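Local coordinates for NADB-Rossmann Superfamily protein (PDB 3LEC), which probably methylates the N1 position of adenine 22 in tRNA and binds a zinc ion, at residues R24-G29 with S83-A88; R102-I107 with L121-N126; I107-I112 with A137-E142; D131-L136 with F141-E146. All coordinates share one frame; numbering follows the deposited sequence.

Contact 1. Residues R24-G29 with S83-A88; sequences RLLDVG and SAFEEA
Leu26, on the first strand of a Rossmann-like methyltransferase sheet, meets Ala84 and Phe85 of the loop that leads from strand 74-78 to strand 93-99. No hydrogen bond joins the two segments, and the contact rests wholly on apolar packing. Leu26 does this with the two ends of its fork. Its CD1 presses on Ala84 CB at 3.7 Å, while its CD2 meets the Phe85 ring obliquely, 3.5 Å from CD2 of that ring. With CG anti to the backbone N (chi1 164°), the fork leans out toward the loop, and the two side chains cross at about a right angle. A branched leucine suits the place because it can serve two neighbours at once; alanine lets the loop backbone come close, and the broad phenylalanine packs on Leu26 and on Ile49 of the adjoining strand.

Polar interactions around this apolar centre hold the loop. Phe85 O accepts a hydrogen bond from Lys114, whose ammonium also makes a cation-pi contact with the Phe85 ring. The strand has polar ties of its own. At its C-terminal end Asp27 and Val28 lead into Gly29, a sequence that probably corresponds to the first conserved motif of S-adenosylmethionine-dependent methyltransferases. Asp27 OD1 ties the strand to Thr95 OG1 of strand 93-99, and Asp27 OD2 bonds Ser30 OG in the turn.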
loop_
_atom_site.group_PDB
_atom_site.type_symbol
_atom_site.label_atom_id
_atom_site.label_comp_id
_atom_site.label_asym_id
_atom_site.label_seq_id
_atom_site.Cartn_x
_atom_site.Cartn_y
_atom_site.Cartn_z
ATOM N N ARG A 24 11.413 4.939 -12.373
ATOM C CA ARG A 24 10.527 4.667 -13.486
ATOM C C ARG A 24 9.467 3.795 -12.838
ATOM O O ARG A 24 9.755 2.700 -12.383
ATOM C CB ARG A 24 11.283 3.947 -14.588
ATOM C CG ARG A 24 12.448 4.744 -15.121
ATOM C CD ARG A 24 13.190 4.002 -16.247
ATOM N NE ARG A 24 12.302 3.649 -17.372
ATOM C CZ ARG A 24 11.987 4.444 -18.393
ATOM N NH1 ARG A 24 12.498 5.664 -18.490
ATOM N NH2 ARG A 24 11.163 4.000 -19.338
ATOM N N LEU A 25 8.255 4.329 -12.759
ATOM C CA LEU A 25 7.232 3.872 -11.817
ATOM C C LEU A 25 6.035 3.310 -12.547
ATOM O O LEU A 25 5.614 3.886 -13.545
ATOM C CB LEU A 25 6.756 5.077 -10.997
ATOM C CG LEU A 25 5.511 4.934 -10.111
ATOM C CD1 LEU A 25 5.821 4.099 -8.906
ATOM C CD2 LEU A 25 4.996 6.303 -9.689
ATOM N N LEU A 26 5.502 2.198 -12.046
ATOM C CA LEU A 26 4.133 1.779 -12.370
ATOM C C LEU A 26 3.216 1.968 -11.159
ATOM O O LEU A 26 3.478 1.428 -10.069
ATOM C CB LEU A 26 4.100 0.327 -12.858
ATOM C CG LEU A 26 2.741 -0.392 -12.876
ATOM C CD1 LEU A 26 1.806 0.053 -14.033
ATOM C CD2 LEU A 26 2.907 -1.887 -12.868
ATOM N N ASP A 27 2.127 2.711 -11.382
ATOM C CA ASP A 27 1.075 2.913 -10.367
ATOM C C ASP A 27 -0.103 2.053 -10.770
ATOM O O ASP A 27 -0.792 2.356 -11.745
ATOM C CB ASP A 27 0.649 4.388 -10.322
ATOM C CG ASP A 27 -0.129 4.756 -9.045
ATOM O OD1 ASP A 27 -0.149 3.948 -8.092
ATOM O OD2 ASP A 27 -0.722 5.867 -8.995
ATOM N N VAL A 28 -0.320 0.975 -10.023
ATOM C CA VAL A 28 -1.346 -0.006 -10.366
ATOM C C VAL A 28 -2.695 0.447 -9.842
ATOM O O VAL A 28 -2.852 0.654 -8.635
ATOM C CB VAL A 28 -1.034 -1.367 -9.757
ATOM C CG1 VAL A 28 -2.067 -2.394 -10.237
ATOM C CG2 VAL A 28 0.355 -1.786 -10.139
ATOM N N GLY A 29 -3.660 0.595 -10.749
ATOM C CA GLY A 29 -4.987 1.113 -10.408
ATOM C C GLY A 29 -4.878 2.535 -9.910
ATOM O O GLY A 29 -5.517 2.922 -8.919
ATOM N N SER A 83 0.222 -6.593 -15.694
ATOM C CA SER A 83 0.323 -6.665 -17.159
ATOM C C SER A 83 0.447 -5.264 -17.768
ATOM O O SER A 83 0.719 -5.111 -18.965
ATOM C CB SER A 83 -0.908 -7.365 -17.758
ATOM O OG SER A 83 -0.947 -8.748 -17.436
ATOM N N ALA A 84 0.219 -4.234 -16.944
ATOM C CA ALA A 84 0.308 -2.843 -17.391
ATOM C C ALA A 84 1.760 -2.444 -17.705
ATOM O O ALA A 84 2.010 -1.355 -18.176
ATOM C CB ALA A 84 -0.261 -1.913 -16.355
ATOM N N PHE A 85 2.721 -3.309 -17.423
ATOM C CA PHE A 85 4.103 -3.001 -17.855
ATOM C C PHE A 85 4.822 -4.161 -18.525
ATOM O O PHE A 85 4.368 -5.301 -18.454
ATOM C CB PHE A 85 4.954 -2.358 -16.743
ATOM C CG PHE A 85 5.603 -3.347 -15.802
ATOM C CD1 PHE A 85 6.977 -3.538 -15.827
ATOM C CD2 PHE A 85 4.846 -4.059 -14.888
ATOM C CE1 PHE A 85 7.586 -4.445 -14.952
ATOM C CE2 PHE A 85 5.428 -4.960 -14.018
ATOM C CZ PHE A 85 6.809 -5.165 -14.055
ATOM N N GLU A 86 5.932 -3.834 -19.193
ATOM C CA GLU A 86 6.720 -4.803 -19.951
ATOM C C GLU A 86 8.181 -4.590 -19.639
ATOM O O GLU A 86 8.563 -3.543 -19.132
ATOM C CB GLU A 86 6.531 -4.572 -21.452
ATOM C CG GLU A 86 5.305 -5.203 -22.051
ATOM C CD GLU A 86 5.414 -5.302 -23.566
ATOM O OE1 GLU A 86 5.709 -4.272 -24.209
ATOM O OE2 GLU A 86 5.187 -6.409 -24.107
ATOM N N GLU A 87 9.020 -5.571 -19.977
ATOM C CA GLU A 87 10.482 -5.390 -19.865
ATOM C C GLU A 87 11.021 -4.065 -20.458
ATOM O O GLU A 87 11.851 -3.368 -19.827
ATOM C CB GLU A 87 11.190 -6.598 -20.493
ATOM C CG GLU A 87 12.740 -6.572 -20.445
ATOM C CD GLU A 87 13.369 -7.686 -21.287
ATOM O OE1 GLU A 87 12.621 -8.421 -21.965
ATOM O OE2 GLU A 87 14.613 -7.839 -21.262
ATOM N N ALA A 88 10.554 -3.725 -21.665
ATOM C CA ALA A 88 11.023 -2.546 -22.401
ATOM C C ALA A 88 10.783 -1.242 -21.671
ATOM O O ALA A 88 11.388 -0.225 -21.999
ATOM C CB ALA A 88 10.408 -2.492 -23.825
#

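Contact 2. Residues R102-I107 with L121-N126; sequences RLIADI and LVLQPN
Ile104 reaches Pro125 because its chain is extended beyond CB (chi2 177°), carrying CD1 out from the helix to Pro125. Its other branch, CG2, lies anti to the backbone N and turns instead to Leu123. The contact belongs to the beta-alpha-beta unit of strand 93-99, helix 101-110 and strand 120-125, in which the helix packs on the sheet it crosses. Over these segments the axes approach to 9.0 Å and run at 143°, so the helix is roughly, though not exactly, antiparallel to the strand.

The side-chain packing is apolar, and no hydrogen bond crosses between the segments. Ile104 CD1 sits 3.7 Å from Pro125 CA and 4.1 Å from Pro125 CB, and it also lies near the carbonyl oxygen of Gln124. Ile104 CG2 comes to Leu123 CD2 at 4.2 Å, the two side chains running obliquely past each other. A beta-branched isoleucine suits this spot, since two branches splayed from one residue can rest on Leu123 and, two residues on, Pro125. Leu132 of helix 129-138 packs on both Ile104 and Pro125 and so adds a third wall to the buried cluster.

Gln124 points to the other face of the sheet, where its amide is held from both ends. Its OE1 accepts hydrogen bonds from Arg11 NH1 and Gly98 N. From the same amide, Gln124 NE2 donates a nearly straight bond (167°) to Asn126 OD1 at 3.0 Å, close to the plane of the Gln124 amide.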
loop_
_atom_site.group_PDB
_atom_site.type_symbol
_atom_site.label_atom_id
_atom_site.label_comp_id
_atom_site.label_asym_id
_atom_site.label_seq_id
_atom_site.Cartn_x
_atom_site.Cartn_y
_atom_site.Cartn_z
ATOM N N ARG A 102 -5.430 -8.078 1.206
ATOM C CA ARG A 102 -5.558 -9.353 0.518
ATOM C C ARG A 102 -5.522 -9.130 -0.980
ATOM O O ARG A 102 -4.868 -9.900 -1.721
ATOM C CB ARG A 102 -6.835 -10.107 0.950
ATOM N N LEU A 103 -6.199 -8.070 -1.426
ATOM C CA LEU A 103 -6.277 -7.775 -2.852
ATOM C C LEU A 103 -4.914 -7.425 -3.378
ATOM O O LEU A 103 -4.535 -7.889 -4.432
ATOM C CB LEU A 103 -7.294 -6.656 -3.163
ATOM C CG LEU A 103 -7.407 -6.205 -4.626
ATOM C CD1 LEU A 103 -7.729 -7.385 -5.602
ATOM C CD2 LEU A 103 -8.443 -5.136 -4.727
ATOM N N ILE A 104 -4.172 -6.589 -2.654
ATOM C CA ILE A 104 -2.827 -6.245 -3.081
ATOM C C ILE A 104 -1.971 -7.504 -3.192
ATOM O O ILE A 104 -1.256 -7.694 -4.183
ATOM C CB ILE A 104 -2.164 -5.198 -2.136
ATOM C CG1 ILE A 104 -2.896 -3.852 -2.242
ATOM C CG2 ILE A 104 -0.682 -4.977 -2.490
ATOM C CD1 ILE A 104 -2.357 -2.757 -1.286
ATOM N N ALA A 105 -2.043 -8.346 -2.168
ATOM C CA ALA A 105 -1.227 -9.565 -2.153
ATOM C C ALA A 105 -1.580 -10.450 -3.360
ATOM O O ALA A 105 -0.696 -11.045 -3.997
ATOM C CB ALA A 105 -1.402 -10.304 -0.846
ATOM N N ASP A 106 -2.872 -10.520 -3.673
ATOM C CA ASP A 106 -3.341 -11.282 -4.835
ATOM C C ASP A 106 -2.847 -10.774 -6.170
ATOM O O ASP A 106 -2.533 -11.577 -7.050
ATOM C CB ASP A 106 -4.867 -11.358 -4.871
ATOM C CG ASP A 106 -5.418 -12.361 -3.888
ATOM O OD1 ASP A 106 -4.630 -13.124 -3.274
ATOM O OD2 ASP A 106 -6.652 -12.401 -3.737
ATOM N N ILE A 107 -2.857 -9.455 -6.350
ATOM C CA ILE A 107 -2.366 -8.828 -7.578
ATOM C C ILE A 107 -0.865 -9.127 -7.712
ATOM O O ILE A 107 -0.378 -9.462 -8.789
ATOM C CB ILE A 107 -2.633 -7.305 -7.567
ATOM C CG1 ILE A 107 -4.137 -7.025 -7.615
ATOM C CG2 ILE A 107 -1.854 -6.571 -8.689
ATOM C CD1 ILE A 107 -4.500 -5.578 -7.321
ATOM N N LEU A 121 8.827 -1.453 -3.917
ATOM C CA LEU A 121 7.371 -1.326 -3.945
ATOM C C LEU A 121 6.945 -0.440 -2.799
ATOM O O LEU A 121 7.492 -0.539 -1.710
ATOM C CB LEU A 121 6.663 -2.674 -3.847
ATOM C CG LEU A 121 6.953 -3.722 -4.933
ATOM C CD1 LEU A 121 8.171 -4.553 -4.548
ATOM C CD2 LEU A 121 5.747 -4.603 -5.131
ATOM N N VAL A 122 5.995 0.453 -3.067
ATOM C CA VAL A 122 5.341 1.229 -2.013
ATOM C C VAL A 122 3.868 0.840 -2.057
ATOM O O VAL A 122 3.213 0.979 -3.089
ATOM C CB VAL A 122 5.545 2.738 -2.219
ATOM C CG1 VAL A 122 5.133 3.516 -0.954
ATOM C CG2 VAL A 122 7.037 3.013 -2.527
ATOM N N LEU A 123 3.372 0.303 -0.949
ATOM C CA LEU A 123 2.070 -0.350 -0.899
ATOM C C LEU A 123 1.264 0.302 0.209
ATOM O O LEU A 123 1.752 0.489 1.337
ATOM C CB LEU A 123 2.241 -1.855 -0.630
ATOM C CG LEU A 123 3.195 -2.617 -1.563
ATOM C CD1 LEU A 123 3.443 -4.048 -1.067
ATOM C CD2 LEU A 123 2.692 -2.580 -2.999
ATOM N N GLN A 124 0.063 0.735 -0.139
ATOM C CA GLN A 124 -0.817 1.371 0.843
ATOM C C GLN A 124 -2.105 0.538 0.899
ATOM O O GLN A 124 -3.050 0.763 0.138
ATOM C CB GLN A 124 -1.041 2.850 0.484
ATOM C CG GLN A 124 -1.865 3.682 1.494
ATOM C CD GLN A 124 -3.371 3.524 1.283
ATOM O OE1 GLN A 124 -3.913 3.929 0.249
ATOM N NE2 GLN A 124 -4.052 2.928 2.262
ATOM N N PRO A 125 -2.124 -0.471 1.783
ATOM C CA PRO A 125 -3.335 -1.260 1.978
ATOM C C PRO A 125 -4.352 -0.490 2.816
ATOM O O PRO A 125 -3.961 0.259 3.743
ATOM C CB PRO A 125 -2.840 -2.489 2.749
ATOM C CG PRO A 125 -1.590 -2.000 3.489
ATOM C CD PRO A 125 -1.015 -0.880 2.666
ATOM N N ASN A 126 -5.634 -0.685 2.530
ATOM C CA ASN A 126 -6.678 -0.054 3.339
ATOM C C ASN A 126 -7.047 -0.846 4.585
ATOM O O ASN A 126 -7.664 -0.295 5.507
ATOM C CB ASN A 126 -7.951 0.174 2.524
ATOM C CG ASN A 126 -7.814 1.311 1.546
ATOM O OD1 ASN A 126 -6.942 2.193 1.692
ATOM N ND2 ASN A 126 -8.669 1.308 0.534
#

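Contact 3. Residues I107-I112 with A137-E142; sequences ILNNDI and AANDFE. With ZN (zinc ion), chain B.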
loop_
_atom_site.group_PDB
_atom_site.type_symbol
_atom_site.label_atom_id
_atom_site.label_comp_id
_atom_site.label_asym_id
_atom_site.label_seq_id
_atom_site.Cartn_x
_atom_site.Cartn_y
_atom_site.Cartn_z
ATOM N N ILE A 107 -2.857 -9.455 -6.350
ATOM C CA ILE A 107 -2.366 -8.828 -7.578
ATOM C C ILE A 107 -0.865 -9.127 -7.712
ATOM O O ILE A 107 -0.378 -9.462 -8.789
ATOM C CB ILE A 107 -2.633 -7.305 -7.567
ATOM C CG1 ILE A 107 -4.137 -7.025 -7.615
ATOM C CG2 ILE A 107 -1.854 -6.571 -8.689
ATOM C CD1 ILE A 107 -4.500 -5.578 -7.321
ATOM N N LEU A 108 -0.150 -9.031 -6.595
ATOM C CA LEU A 108 1.280 -9.337 -6.579
ATOM C C LEU A 108 1.557 -10.814 -6.877
ATOM O O LEU A 108 2.461 -11.138 -7.661
ATOM C CB LEU A 108 1.891 -8.941 -5.240
ATOM C CG LEU A 108 2.015 -7.440 -4.994
ATOM C CD1 LEU A 108 2.479 -7.190 -3.557
ATOM C CD2 LEU A 108 2.939 -6.765 -6.030
ATOM N N ASN A 109 0.791 -11.700 -6.241
ATOM C CA ASN A 109 0.967 -13.150 -6.403
ATOM C C ASN A 109 0.676 -13.608 -7.836
ATOM O O ASN A 109 1.454 -14.359 -8.406
ATOM C CB ASN A 109 0.123 -13.934 -5.397
ATOM C CG ASN A 109 0.597 -15.387 -5.225
ATOM O OD1 ASN A 109 1.620 -15.650 -4.606
ATOM N ND2 ASN A 109 -0.168 -16.323 -5.757
ATOM N N ASN A 110 -0.414 -13.113 -8.410
ATOM C CA ASN A 110 -0.809 -13.434 -9.789
ATOM C C ASN A 110 0.256 -13.129 -10.832
ATOM O O ASN A 110 0.334 -13.794 -11.879
ATOM C CB ASN A 110 -2.118 -12.728 -10.163
ATOM C CG ASN A 110 -2.766 -13.346 -11.389
ATOM O OD1 ASN A 110 -2.764 -14.567 -11.545
ATOM N ND2 ASN A 110 -3.296 -12.512 -12.269
ATOM N N ASP A 111 1.086 -12.134 -10.541
ATOM C CA ASP A 111 2.139 -11.718 -11.462
ATOM C C ASP A 111 3.507 -11.653 -10.809
ATOM O O ASP A 111 4.344 -10.817 -11.159
ATOM C CB ASP A 111 1.775 -10.378 -12.106
ATOM C CG ASP A 111 0.804 -10.538 -13.260
ATOM O OD1 ASP A 111 1.103 -11.321 -14.192
ATOM O OD2 ASP A 111 -0.262 -9.891 -13.235
ATOM N N ILE A 112 3.747 -12.577 -9.888
ATOM C CA ILE A 112 4.988 -12.586 -9.116
ATOM C C ILE A 112 6.264 -12.594 -9.974
ATOM O O ILE A 112 7.257 -11.931 -9.634
ATOM C CB ILE A 112 5.006 -13.724 -8.051
ATOM C CG1 ILE A 112 6.225 -13.563 -7.137
ATOM C CG2 ILE A 112 4.947 -15.132 -8.702
ATOM C CD1 ILE A 112 6.109 -14.257 -5.800
ATOM N N ALA A 137 6.407 -11.739 3.439
ATOM C CA ALA A 137 7.379 -12.595 4.165
ATOM C C ALA A 137 7.609 -13.937 3.498
ATOM O O ALA A 137 8.728 -14.456 3.516
ATOM C CB ALA A 137 6.940 -12.813 5.595
ATOM N N ALA A 138 6.545 -14.517 2.946
ATOM C CA ALA A 138 6.596 -15.847 2.346
ATOM C C ALA A 138 7.238 -15.845 0.966
ATOM O O ALA A 138 7.606 -16.915 0.459
ATOM C CB ALA A 138 5.200 -16.454 2.259
ATOM N N ASN A 139 7.375 -14.662 0.358
ATOM C CA ASN A 139 7.845 -14.581 -1.027
ATOM C C ASN A 139 9.132 -13.782 -1.247
ATOM O O ASN A 139 9.366 -13.221 -2.324
ATOM C CB ASN A 139 6.717 -14.104 -1.930
ATOM C CG ASN A 139 5.620 -15.123 -2.051
ATOM O OD1 ASN A 139 5.713 -16.056 -2.851
ATOM N ND2 ASN A 139 4.576 -14.972 -1.240
ATOM N N ASP A 140 9.983 -13.747 -0.218
ATOM C CA ASP A 140 11.312 -13.164 -0.364
ATOM C C ASP A 140 11.224 -11.635 -0.666
ATOM O O ASP A 140 12.053 -11.065 -1.384
ATOM C CB ASP A 140 12.169 -13.958 -1.389
ATOM C CG ASP A 140 12.961 -15.099 -0.742
ATOM O OD1 ASP A 140 13.258 -14.988 0.459
ATOM O OD2 ASP A 140 13.308 -16.095 -1.419
ATOM N N PHE A 141 10.214 -10.989 -0.075
ATOM C CA PHE A 141 10.191 -9.535 0.052
ATOM C C PHE A 141 10.433 -9.097 1.484
ATOM O O PHE A 141 10.153 -9.844 2.426
ATOM C CB PHE A 141 8.893 -8.957 -0.514
ATOM C CG PHE A 141 8.748 -9.193 -1.983
ATOM C CD1 PHE A 141 9.368 -8.345 -2.883
ATOM C CD2 PHE A 141 8.003 -10.281 -2.459
ATOM C CE1 PHE A 141 9.274 -8.567 -4.271
ATOM C CE2 PHE A 141 7.896 -10.514 -3.848
ATOM C CZ PHE A 141 8.535 -9.657 -4.746
ATOM N N GLU A 142 10.990 -7.901 1.631
ATOM C CA GLU A 142 11.343 -7.346 2.921
ATOM C C GLU A 142 10.798 -5.922 3.063
ATOM O O GLU A 142 10.957 -5.085 2.177
ATOM C CB GLU A 142 12.870 -7.387 3.120
ATOM C CG GLU A 142 13.352 -6.691 4.392
ATOM C CD GLU A 142 14.835 -6.901 4.662
ATOM O OE1 GLU A 142 15.167 -7.290 5.801
ATOM O OE2 GLU A 142 15.666 -6.672 3.752
HETATM ZN ZN ZN B . 14.446 -16.518 1.049
HETATM O O HOH W 1 13.602 -18.497 0.995
#
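Ile112 and Asn139 meet where helix 101-110 of the Rossmann-like domain ends beside the turn that joins helix 129-138 to strand 141-150. The first shell is small: Ile112 CD1 rests 3.5 Å from Asn139 OD1, with Asn139 CB and CG just behind, and the two side chains cross at about a right angle. Ile112 CG1 lies anti to the backbone N (chi1 -172°), which directs the long branch across the gap; the unbranched end of the isoleucine, CD1, thus reaches the asparagine amide at this surface seam. Asn109 adds only a marginal approach, its OD1 4.5 Å from Asn139 OD1, and the two amides are not bonded to each other.

The next shell explains how they are placed. Both asparagines are tied to Trp135. Asn109 OD1 accepts from the indole NE1 and so links helix 101-110 to helix 129-138, whereas Asn139 ND2 donates to the backbone oxygen of Trp135. Asparagine serves well at position 139 because its short amide can bond back to the helix that is ending.

Immediately after Asn139 comes Asp140, which has a positive phi (65°) and forms part of the turn into the strand; its side chain is exposed. That carboxylate belongs to a surface zinc site to which His165 ND1 also contributes. Its grip is lopsided: Asp140 OD1 lies 2.0 Å from the zinc and OD2 2.8 Å. Water 1 coordinates the zinc at 2.1 Å and donates a weak hydrogen bond of 3.4 Å to Asp140 OD2.

Contact 4. Residues D131-L136 with F141-E146; sequences DLRKWL and FEIVAE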
loop_
_atom_site.group_PDB
_atom_site.type_symbol
_atom_site.label_atom_id
_atom_site.label_comp_id
_atom_site.label_asym_id
_atom_site.label_seq_id
_atom_site.Cartn_x
_atom_site.Cartn_y
_atom_site.Cartn_z
ATOM N N ASP A 131 -2.338 -9.744 6.328
ATOM C CA ASP A 131 -2.342 -10.674 5.205
ATOM C C ASP A 131 -1.327 -10.297 4.122
ATOM O O ASP A 131 -0.713 -11.158 3.502
ATOM C CB ASP A 131 -3.735 -10.777 4.593
ATOM C CG ASP A 131 -4.714 -11.516 5.490
ATOM O OD1 ASP A 131 -4.276 -12.350 6.312
ATOM O OD2 ASP A 131 -5.937 -11.276 5.356
ATOM N N LEU A 132 -1.160 -9.003 3.900
ATOM C CA LEU A 132 -0.168 -8.512 2.945
ATOM C C LEU A 132 1.246 -8.774 3.501
ATOM O O LEU A 132 2.109 -9.258 2.788
ATOM C CB LEU A 132 -0.378 -7.034 2.632
ATOM C CG LEU A 132 0.637 -6.330 1.718
ATOM C CD1 LEU A 132 0.765 -7.018 0.354
ATOM C CD2 LEU A 132 0.299 -4.857 1.553
ATOM N N ARG A 133 1.471 -8.447 4.772
ATOM C CA ARG A 133 2.748 -8.773 5.399
ATOM C C ARG A 133 3.071 -10.279 5.293
ATOM O O ARG A 133 4.222 -10.647 5.043
ATOM C CB ARG A 133 2.806 -8.300 6.860
ATOM C CG ARG A 133 2.884 -6.781 6.975
ATOM C CD ARG A 133 3.367 -6.306 8.359
ATOM N NE ARG A 133 3.145 -4.868 8.453
ATOM C CZ ARG A 133 1.998 -4.302 8.857
ATOM N NH1 ARG A 133 0.974 -5.049 9.265
ATOM N NH2 ARG A 133 1.891 -2.989 8.864
ATOM N N LYS A 134 2.065 -11.135 5.466
ATOM C CA LYS A 134 2.298 -12.583 5.413
ATOM C C LYS A 134 2.753 -13.009 4.035
ATOM O O LYS A 134 3.647 -13.841 3.902
ATOM C CB LYS A 134 1.051 -13.376 5.778
ATOM C CG LYS A 134 0.695 -13.381 7.251
ATOM C CD LYS A 134 -0.684 -14.017 7.443
ATOM C CE LYS A 134 -0.985 -14.288 8.910
ATOM N NZ LYS A 134 -2.239 -15.094 9.065
ATOM N N TRP A 135 2.151 -12.408 3.022
ATOM C CA TRP A 135 2.493 -12.723 1.653
ATOM C C TRP A 135 3.897 -12.229 1.338
ATOM O O TRP A 135 4.656 -12.946 0.709
ATOM C CB TRP A 135 1.494 -12.140 0.667
ATOM C CG TRP A 135 1.833 -12.567 -0.741
ATOM C CD1 TRP A 135 1.333 -13.648 -1.406
ATOM C CD2 TRP A 135 2.769 -11.936 -1.631
ATOM N NE1 TRP A 135 1.905 -13.729 -2.657
ATOM C CE2 TRP A 135 2.782 -12.687 -2.821
ATOM C CE3 TRP A 135 3.574 -10.788 -1.546
ATOM C CZ2 TRP A 135 3.578 -12.337 -3.932
ATOM C CZ3 TRP A 135 4.390 -10.458 -2.648
ATOM C CH2 TRP A 135 4.378 -11.240 -3.827
ATOM N N LEU A 136 4.230 -11.017 1.779
ATOM C CA LEU A 136 5.556 -10.468 1.551
ATOM C C LEU A 136 6.625 -11.369 2.173
ATOM O O LEU A 136 7.622 -11.737 1.511
ATOM C CB LEU A 136 5.642 -9.037 2.073
ATOM C CG LEU A 136 4.802 -8.013 1.293
ATOM C CD1 LEU A 136 4.608 -6.741 2.141
ATOM C CD2 LEU A 136 5.471 -7.704 -0.047
ATOM N N PHE A 141 10.214 -10.989 -0.075
ATOM C CA PHE A 141 10.191 -9.535 0.052
ATOM C C PHE A 141 10.433 -9.097 1.484
ATOM O O PHE A 141 10.153 -9.844 2.426
ATOM C CB PHE A 141 8.893 -8.957 -0.514
ATOM C CG PHE A 141 8.748 -9.193 -1.983
ATOM C CD1 PHE A 141 9.368 -8.345 -2.883
ATOM C CD2 PHE A 141 8.003 -10.281 -2.459
ATOM C CE1 PHE A 141 9.274 -8.567 -4.271
ATOM C CE2 PHE A 141 7.896 -10.514 -3.848
ATOM C CZ PHE A 141 8.535 -9.657 -4.746
ATOM N N GLU A 142 10.990 -7.901 1.631
ATOM C CA GLU A 142 11.343 -7.346 2.921
ATOM C C GLU A 142 10.798 -5.922 3.063
ATOM O O GLU A 142 10.957 -5.085 2.177
ATOM C CB GLU A 142 12.870 -7.387 3.120
ATOM C CG GLU A 142 13.352 -6.691 4.392
ATOM C CD GLU A 142 14.835 -6.901 4.662
ATOM O OE1 GLU A 142 15.167 -7.290 5.801
ATOM O OE2 GLU A 142 15.666 -6.672 3.752
ATOM N N ILE A 143 10.133 -5.665 4.180
ATOM C CA ILE A 143 9.684 -4.322 4.523
ATOM C C ILE A 143 10.887 -3.563 5.072
ATOM O O ILE A 143 11.554 -4.051 6.002
ATOM C CB ILE A 143 8.576 -4.375 5.601
ATOM C CG1 ILE A 143 7.353 -5.129 5.055
ATOM C CG2 ILE A 143 8.221 -2.950 6.049
ATOM C CD1 ILE A 143 6.411 -5.627 6.144
ATOM N N VAL A 144 11.173 -2.391 4.503
ATOM C CA VAL A 144 12.335 -1.572 4.925
ATOM C C VAL A 144 11.968 -0.254 5.578
ATOM O O VAL A 144 12.821 0.403 6.172
ATOM C CB VAL A 144 13.312 -1.306 3.754
ATOM C CG1 VAL A 144 13.910 -2.584 3.289
ATOM C CG2 VAL A 144 12.604 -0.554 2.590
ATOM N N ALA A 145 10.696 0.131 5.446
ATOM C CA ALA A 145 10.111 1.239 6.176
ATOM C C ALA A 145 8.583 1.097 6.212
ATOM O O ALA A 145 7.973 0.480 5.302
ATOM C CB ALA A 145 10.514 2.596 5.554
ATOM N N GLU A 146 7.975 1.643 7.269
ATOM C CA GLU A 146 6.511 1.759 7.363
ATOM C C GLU A 146 6.092 3.123 7.900
ATOM O O GLU A 146 6.823 3.753 8.665
ATOM C CB GLU A 146 5.897 0.653 8.235
ATOM C CG GLU A 146 6.206 -0.761 7.804
ATOM C CD GLU A 146 5.638 -1.785 8.755
ATOM O OE1 GLU A 146 5.959 -1.702 9.967
ATOM O OE2 GLU A 146 4.898 -2.688 8.289
#
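Trp135 and Phe141 lay their rings nearly parallel, with planes at 20°, but slid so far that they barely overlap. The centroids of the Phe141 ring and the six-membered ring of Trp135 are 5.5 Å apart, and Trp135 CH2 meets Phe141 CE2 at 3.6 Å; two flat residues suit such side-by-side packing. The indole reaches the phenylalanine because its CG is anti to the backbone N (chi1 -176°). Leu136 crosses Phe141 at about a right angle, setting CD2 3.7 Å from Phe141 CB, and the backbones join where Phe141 N donates to Leu136 O at 3.1 Å.

At the far end, Arg133 and Glu146 approach from opposite directions. Arginine suits the site because its long chain can cross Ile143 at about a right angle, Ile143 CD1 packing on Arg133 CG at 3.8 Å, while Arg133 NE forms a salt bridge to Glu146 OE2 at 2.8 Å. The guanidinium meets this oxygen at its edge with the carboxylate plane turned 84° away, although the placing of OE2 is somewhat doubtful. Arg133 has a second acidic partner in Glu157.

Helix 129-138 thus packs against strand 141-150, the edge strand that pairs antiparallel with 155-163, as in the 3-2-1-4-5-7-6 sheet of class I methyltransferases.

How the contacts relate
All four contacts reach one seven-stranded sheet, but contact 1 lies farther off, touching contact 3 through Ser83 and Asp111. It closes first along the chain, and its centre lies 15, 16 and 20 Å from those of contacts 2, 3 and 4, on the side of strand 23-28. The other three cluster with centres 9 to 10 Å apart. Contacts 2 and 3 share Ile107 and helix 101-110, and their segments alternate along the chain; contacts 3 and 4 share Phe141, Glu142, helix 129-138 and strand 141-150. Two neighbouring helices are thereby packed against each other and onto the second half of the sheet, with the zinc-bearing turn at its rim.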